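Local structure of putative oxidoreductase (Salmonella enterica subsp. enterica serovar Typhimurium, 3NX4) at residues D308-N312 with N313-G317; G185-K188 with S189-A192. The protein binds NADP and has the fold of a medium-chain dehydrogenase/reductase, probably acting as an NADPH-dependent acryloyl-CoA reductase. All blocks are in the same frame, centred on the assembly; numbering follows the deposited sequence.

Contact 1. Residues D308-N312 with N313-G317; sequences DAIIN and NQVQG. With NAP (NADP nicotinamide-adenine-dinucleotide phosphate), chain C.
Ala309 meets the residues beyond the helix end twice, through its carbonyl and through its methyl. Its O accepts from Gln314 N at 2.9 Å in a fairly straight bond (165° at the hydrogen), the long bond of a Schellman motif that ends helix 303-311. CB rests 3.6 Å from Val315 CG1, an apolar contact just beyond the motif. At Ile310 the carbonyl O takes the second backbone bond, from Asn313 N at 3.0 Å; this i to i+3 bond is the short one of the motif, and its donor lies well above the carbonyl plane. The CG1 branch of Ile310 packs 3.7 Å from Val315 CG2, so the two methyls of Val315 are divided between Ala309 and Ile310. Asn312 ends the row: Gln314, extended beyond CG, runs back past its CB, and one water accepts from Asn312 ND2 and donates to Gln314 OE1, closing a polar bridge on the exposed side.

Asn313 turns the chain with a positive phi of 56°. Its CG stands anti to the backbone N (chi1 -168°), which carries the amide to the cofactor, where ND2 donates to the 2'-phosphate oxygen O3X of NADP at 3.2 Å. Arg180, itself hydrogen-bonded to NADP, and Arg198 lie against the same asparagine, a cationic setting suited to the phosphate and consistent with a preference for NADP. Val315 O accepts from Arg180, Ile310 and Ile311 pack on helix 41-48, and the chain passes through Gly317, backbone-bonded to Ser156, into strand 318-322.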
loop_
_atom_site.group_PDB
_atom_site.type_symbol
_atom_site.label_atom_id
_atom_site.label_comp_id
_atom_site.label_asym_id
_atom_site.label_seq_id
_atom_site.Cartn_x
_atom_site.Cartn_y
_atom_site.Cartn_z
ATOM N N ASP A 308 1.295 -32.560 -0.693
ATOM C CA ASP A 308 0.750 -32.697 -2.041
ATOM C C ASP A 308 -0.666 -32.153 -2.105
ATOM O O ASP A 308 -0.997 -31.366 -2.992
ATOM C CB ASP A 308 0.775 -34.150 -2.497
ATOM C CG ASP A 308 2.152 -34.593 -2.936
ATOM O OD1 ASP A 308 2.959 -33.719 -3.316
ATOM O OD2 ASP A 308 2.425 -35.813 -2.909
ATOM N N ALA A 309 -1.503 -32.572 -1.164
ATOM C CA ALA A 309 -2.883 -32.100 -1.118
ATOM C C ALA A 309 -2.943 -30.571 -1.047
ATOM O O ALA A 309 -3.730 -29.935 -1.742
ATOM C CB ALA A 309 -3.615 -32.728 0.053
ATOM N N ILE A 310 -2.105 -29.972 -0.208
ATOM C CA ILE A 310 -2.084 -28.519 -0.089
ATOM C C ILE A 310 -1.782 -27.859 -1.424
ATOM O O ILE A 310 -2.472 -26.928 -1.839
ATOM C CB ILE A 310 -1.036 -28.064 0.955
ATOM C CG1 ILE A 310 -1.471 -28.492 2.355
ATOM C CG2 ILE A 310 -0.811 -26.559 0.886
ATOM C CD1 ILE A 310 -0.370 -28.390 3.380
ATOM N N ILE A 311 -0.740 -28.334 -2.096
ATOM C CA ILE A 311 -0.338 -27.740 -3.365
ATOM C C ILE A 311 -1.424 -27.937 -4.428
ATOM O O ILE A 311 -1.597 -27.109 -5.319
ATOM C CB ILE A 311 1.010 -28.311 -3.859
ATOM C CG1 ILE A 311 2.126 -27.968 -2.868
ATOM C CG2 ILE A 311 1.360 -27.753 -5.231
ATOM C CD1 ILE A 311 2.294 -26.479 -2.635
ATOM N N ASN A 312 -2.164 -29.032 -4.311
ATOM C CA ASN A 312 -3.246 -29.338 -5.251
ATOM C C ASN A 312 -4.571 -28.696 -4.861
ATOM O O ASN A 312 -5.595 -28.933 -5.494
ATOM C CB ASN A 312 -3.432 -30.850 -5.378
ATOM C CG ASN A 312 -2.269 -31.524 -6.076
ATOM O OD1 ASN A 312 -1.654 -30.945 -6.973
ATOM N ND2 ASN A 312 -1.959 -32.754 -5.667
ATOM N N ASN A 313 -4.547 -27.886 -3.809
ATOM C CA ASN A 313 -5.753 -27.234 -3.336
ATOM C C ASN A 313 -6.844 -28.252 -3.031
ATOM O O ASN A 313 -7.990 -28.094 -3.455
ATOM C CB ASN A 313 -6.243 -26.209 -4.365
ATOM C CG ASN A 313 -7.324 -25.304 -3.812
ATOM O OD1 ASN A 313 -7.427 -25.113 -2.604
ATOM N ND2 ASN A 313 -8.143 -24.759 -4.692
ATOM N N GLN A 314 -6.474 -29.300 -2.296
ATOM C CA GLN A 314 -7.419 -30.337 -1.902
ATOM C C GLN A 314 -7.626 -30.429 -0.388
ATOM O O GLN A 314 -8.146 -31.426 0.111
ATOM C CB GLN A 314 -6.982 -31.701 -2.451
ATOM C CG GLN A 314 -6.873 -31.748 -3.968
ATOM C CD GLN A 314 -6.404 -33.097 -4.477
ATOM O OE1 GLN A 314 -6.184 -34.024 -3.697
ATOM N NE2 GLN A 314 -6.252 -33.215 -5.793
ATOM N N VAL A 315 -7.225 -29.396 0.344
ATOM C CA VAL A 315 -7.490 -29.361 1.776
ATOM C C VAL A 315 -8.170 -28.058 2.152
ATOM O O VAL A 315 -8.109 -27.086 1.406
ATOM C CB VAL A 315 -6.193 -29.514 2.604
ATOM C CG1 VAL A 315 -5.591 -30.895 2.389
ATOM C CG2 VAL A 315 -5.206 -28.434 2.240
ATOM N N GLN A 316 -8.834 -28.038 3.301
ATOM C CA GLN A 316 -9.335 -26.778 3.837
ATOM C C GLN A 316 -8.908 -26.612 5.297
ATOM O O GLN A 316 -8.685 -27.591 6.000
ATOM C CB GLN A 316 -10.853 -26.674 3.672
ATOM C CG GLN A 316 -11.654 -27.782 4.324
ATOM C CD GLN A 316 -13.132 -27.654 4.016
ATOM O OE1 GLN A 316 -13.511 -27.278 2.911
ATOM N NE2 GLN A 316 -13.974 -27.937 5.003
ATOM N N GLY A 317 -8.767 -25.372 5.749
ATOM C CA GLY A 317 -8.376 -25.138 7.125
ATOM C C GLY A 317 -6.887 -25.306 7.368
ATOM O O GLY A 317 -6.067 -25.023 6.498
HETATM P PA NAP C . -3.496 -22.391 1.727
HETATM O O1A NAP C . -4.013 -23.006 2.960
HETATM O O2A NAP C . -3.072 -23.289 0.641
HETATM O O5B NAP C . -4.528 -21.298 1.185
HETATM C C5B NAP C . -4.385 -20.821 -0.124
HETATM C C4B NAP C . -5.804 -20.693 -0.660
HETATM O O4B NAP C . -5.761 -20.018 -1.887
HETATM C C3B NAP C . -6.452 -22.053 -0.930
HETATM O O3B NAP C . -7.192 -22.487 0.194
HETATM C C2B NAP C . -7.373 -21.761 -2.098
HETATM O O2B NAP C . -8.594 -21.310 -1.562
HETATM C C1B NAP C . -6.711 -20.578 -2.784
HETATM N N9A NAP C . -5.982 -20.983 -3.996
HETATM C C8A NAP C . -5.121 -22.043 -4.138
HETATM N N7A NAP C . -4.651 -22.030 -5.410
HETATM C C5A NAP C . -5.185 -20.979 -6.064
HETATM C C6A NAP C . -5.051 -20.508 -7.364
HETATM N N6A NAP C . -4.267 -21.125 -8.239
HETATM N N1A NAP C . -5.739 -19.383 -7.743
HETATM C C2A NAP C . -6.560 -18.732 -6.846
HETATM N N3A NAP C . -6.699 -19.205 -5.558
HETATM C C4A NAP C . -6.022 -20.312 -5.180
HETATM O O3 NAP C . -2.212 -21.476 2.086
HETATM P PN NAP C . -1.893 -20.641 3.415
HETATM O O1N NAP C . -0.974 -21.401 4.292
HETATM O O2N NAP C . -3.194 -20.181 3.952
HETATM O O5D NAP C . -1.102 -19.411 2.738
HETATM C C5D NAP C . -1.795 -18.576 1.842
HETATM C C4D NAP C . -0.801 -17.740 1.052
HETATM O O4D NAP C . -0.149 -16.871 1.946
HETATM C C3D NAP C . 0.283 -18.599 0.421
HETATM O O3D NAP C . 0.633 -18.049 -0.831
HETATM C C2D NAP C . 1.450 -18.476 1.373
HETATM O O2D NAP C . 2.680 -18.601 0.702
HETATM C C1D NAP C . 1.248 -17.061 1.876
HETATM N N1N NAP C . 1.831 -16.802 3.198
HETATM C C2N NAP C . 2.803 -15.848 3.291
HETATM C C3N NAP C . 3.387 -15.529 4.513
HETATM C C7N NAP C . 4.024 -14.172 4.632
HETATM O O7N NAP C . 5.138 -13.988 5.467
HETATM N N7N NAP C . 3.508 -13.170 3.931
HETATM C C4N NAP C . 2.963 -16.203 5.659
HETATM C C5N NAP C . 1.961 -17.178 5.553
HETATM C C6N NAP C . 1.394 -17.461 4.312
HETATM P P2B NAP C . -10.000 -21.661 -2.291
HETATM O O1X NAP C . -11.092 -21.352 -1.303
HETATM O O2X NAP C . -10.161 -20.799 -3.520
HETATM O O3X NAP C . -9.985 -23.121 -2.652
HETATM O O HOH W 1 -3.468 -34.716 -3.623
#

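Contact 2. Residues G185-K188 with S189-A192; sequences GYLK and SLGA
Leu187 O receives Ala192 N at 3.1 Å, the long bond of the Schellman motif in which helix 184-190 stops, within a Rossmann beta-alpha-beta unit between strands 174-178 and 194-197. Gly191, with a phi of 121°, makes the turn, and its N bonds to Lys188 O at 3.1 Å from above the carbonyl plane. Two weak bonds, from Leu190 N and Gly191 N, also converge on Leu187 O. Ahead of them the ordinary helical bonds run from Ser189 N to Gly185 O and from Leu190 N to Tyr186 O.

Among apolar contacts, Leu190 reaches over one face of the Tyr186 ring, CG lying 4.1 Å above the plane toward the rim, while its CD1 comes within 3.5 Å of CE2. Tyr186 OH is hydrogen-bonded to Ser161 of helix 158-169. Ala192 CB lies 4.3 Å from Leu187 CB, and both side chains also pack on Ala176 of strand 174-178.

Further polar contacts reach three carbonyls. A water donates to both Lys188 O and Ala192 O. With chi1 at 76°, Ser189 OG folds back along the helix and donates to Tyr186 O at 2.7 Å, giving that carbonyl a second donor beside Leu190 N.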
loop_
_atom_site.group_PDB
_atom_site.type_symbol
_atom_site.label_atom_id
_atom_site.label_comp_id
_atom_site.label_asym_id
_atom_site.label_seq_id
_atom_site.Cartn_x
_atom_site.Cartn_y
_atom_site.Cartn_z
ATOM N N GLY A 185 -19.986 -24.378 2.996
ATOM C CA GLY A 185 -20.540 -24.639 4.313
ATOM C C GLY A 185 -19.509 -24.387 5.405
ATOM O O GLY A 185 -19.811 -23.843 6.468
ATOM N N TYR A 186 -18.275 -24.791 5.139
ATOM C CA TYR A 186 -17.194 -24.607 6.085
ATOM C C TYR A 186 -16.963 -23.104 6.306
ATOM O O TYR A 186 -16.814 -22.653 7.440
ATOM C CB TYR A 186 -15.939 -25.311 5.560
ATOM C CG TYR A 186 -14.645 -24.917 6.240
ATOM C CD1 TYR A 186 -14.320 -25.406 7.505
ATOM C CD2 TYR A 186 -13.730 -24.086 5.606
ATOM C CE1 TYR A 186 -13.123 -25.055 8.125
ATOM C CE2 TYR A 186 -12.534 -23.721 6.224
ATOM C CZ TYR A 186 -12.238 -24.211 7.474
ATOM O OH TYR A 186 -11.048 -23.857 8.072
ATOM N N LEU A 187 -16.967 -22.325 5.226
ATOM C CA LEU A 187 -16.735 -20.877 5.334
ATOM C C LEU A 187 -17.860 -20.190 6.104
ATOM O O LEU A 187 -17.611 -19.303 6.928
ATOM C CB LEU A 187 -16.575 -20.236 3.947
ATOM C CG LEU A 187 -15.312 -20.629 3.180
ATOM C CD1 LEU A 187 -15.374 -20.134 1.744
ATOM C CD2 LEU A 187 -14.053 -20.114 3.892
ATOM N N LYS A 188 -19.099 -20.605 5.842
ATOM C CA LYS A 188 -20.234 -20.094 6.601
ATOM C C LYS A 188 -20.071 -20.388 8.093
ATOM O O LYS A 188 -20.358 -19.534 8.938
ATOM C CB LYS A 188 -21.560 -20.668 6.075
ATOM C CG LYS A 188 -21.958 -20.113 4.698
ATOM C CD LYS A 188 -23.214 -20.812 4.150
ATOM C CE LYS A 188 -23.482 -20.481 2.672
ATOM N NZ LYS A 188 -23.868 -19.057 2.437
ATOM N N SER A 189 -19.584 -21.581 8.420
ATOM C CA SER A 189 -19.450 -21.958 9.826
ATOM C C SER A 189 -18.346 -21.152 10.533
ATOM O O SER A 189 -18.405 -20.938 11.745
ATOM C CB SER A 189 -19.203 -23.463 9.983
ATOM O OG SER A 189 -17.868 -23.798 9.644
ATOM N N LEU A 190 -17.345 -20.712 9.775
ATOM C CA LEU A 190 -16.283 -19.856 10.313
ATOM C C LEU A 190 -16.763 -18.427 10.575
ATOM O O LEU A 190 -16.133 -17.675 11.334
ATOM C CB LEU A 190 -15.086 -19.824 9.370
ATOM C CG LEU A 190 -14.211 -21.069 9.269
ATOM C CD1 LEU A 190 -13.180 -20.874 8.170
ATOM C CD2 LEU A 190 -13.528 -21.337 10.593
ATOM N N GLY A 191 -17.870 -18.059 9.935
ATOM C CA GLY A 191 -18.481 -16.754 10.137
ATOM C C GLY A 191 -18.607 -15.885 8.893
ATOM O O GLY A 191 -19.013 -14.724 8.989
ATOM N N ALA A 192 -18.265 -16.421 7.724
ATOM C CA ALA A 192 -18.398 -15.641 6.487
ATOM C C ALA A 192 -19.862 -15.285 6.247
ATOM O O ALA A 192 -20.731 -16.142 6.344
ATOM C CB ALA A 192 -17.828 -16.385 5.304
HETATM O O HOH W 2 -21.902 -17.356 8.527
#

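Both contacts are Schellman helix ends, yet they occupy different places. Contact 1 is a surface contact at the end of helix 303-311, beside the cofactor, and its turn residue is an asparagine with a ligand role, where contact 2 has a glycine. Contact 2 is partly buried and ends a helix of the nucleotide-binding domain; Leu187 and Ala192 pack on strand 174-178, while Leu190 faces helices 158-169 and 288-294. Each has a bridging water, joining two side chains in contact 1 and two carbonyls in contact 2. They meet at Tyr186, whose OH lies 3.1 Å from Gly317 CA and whose CB lies 3.3 Å from Gln316 NE2.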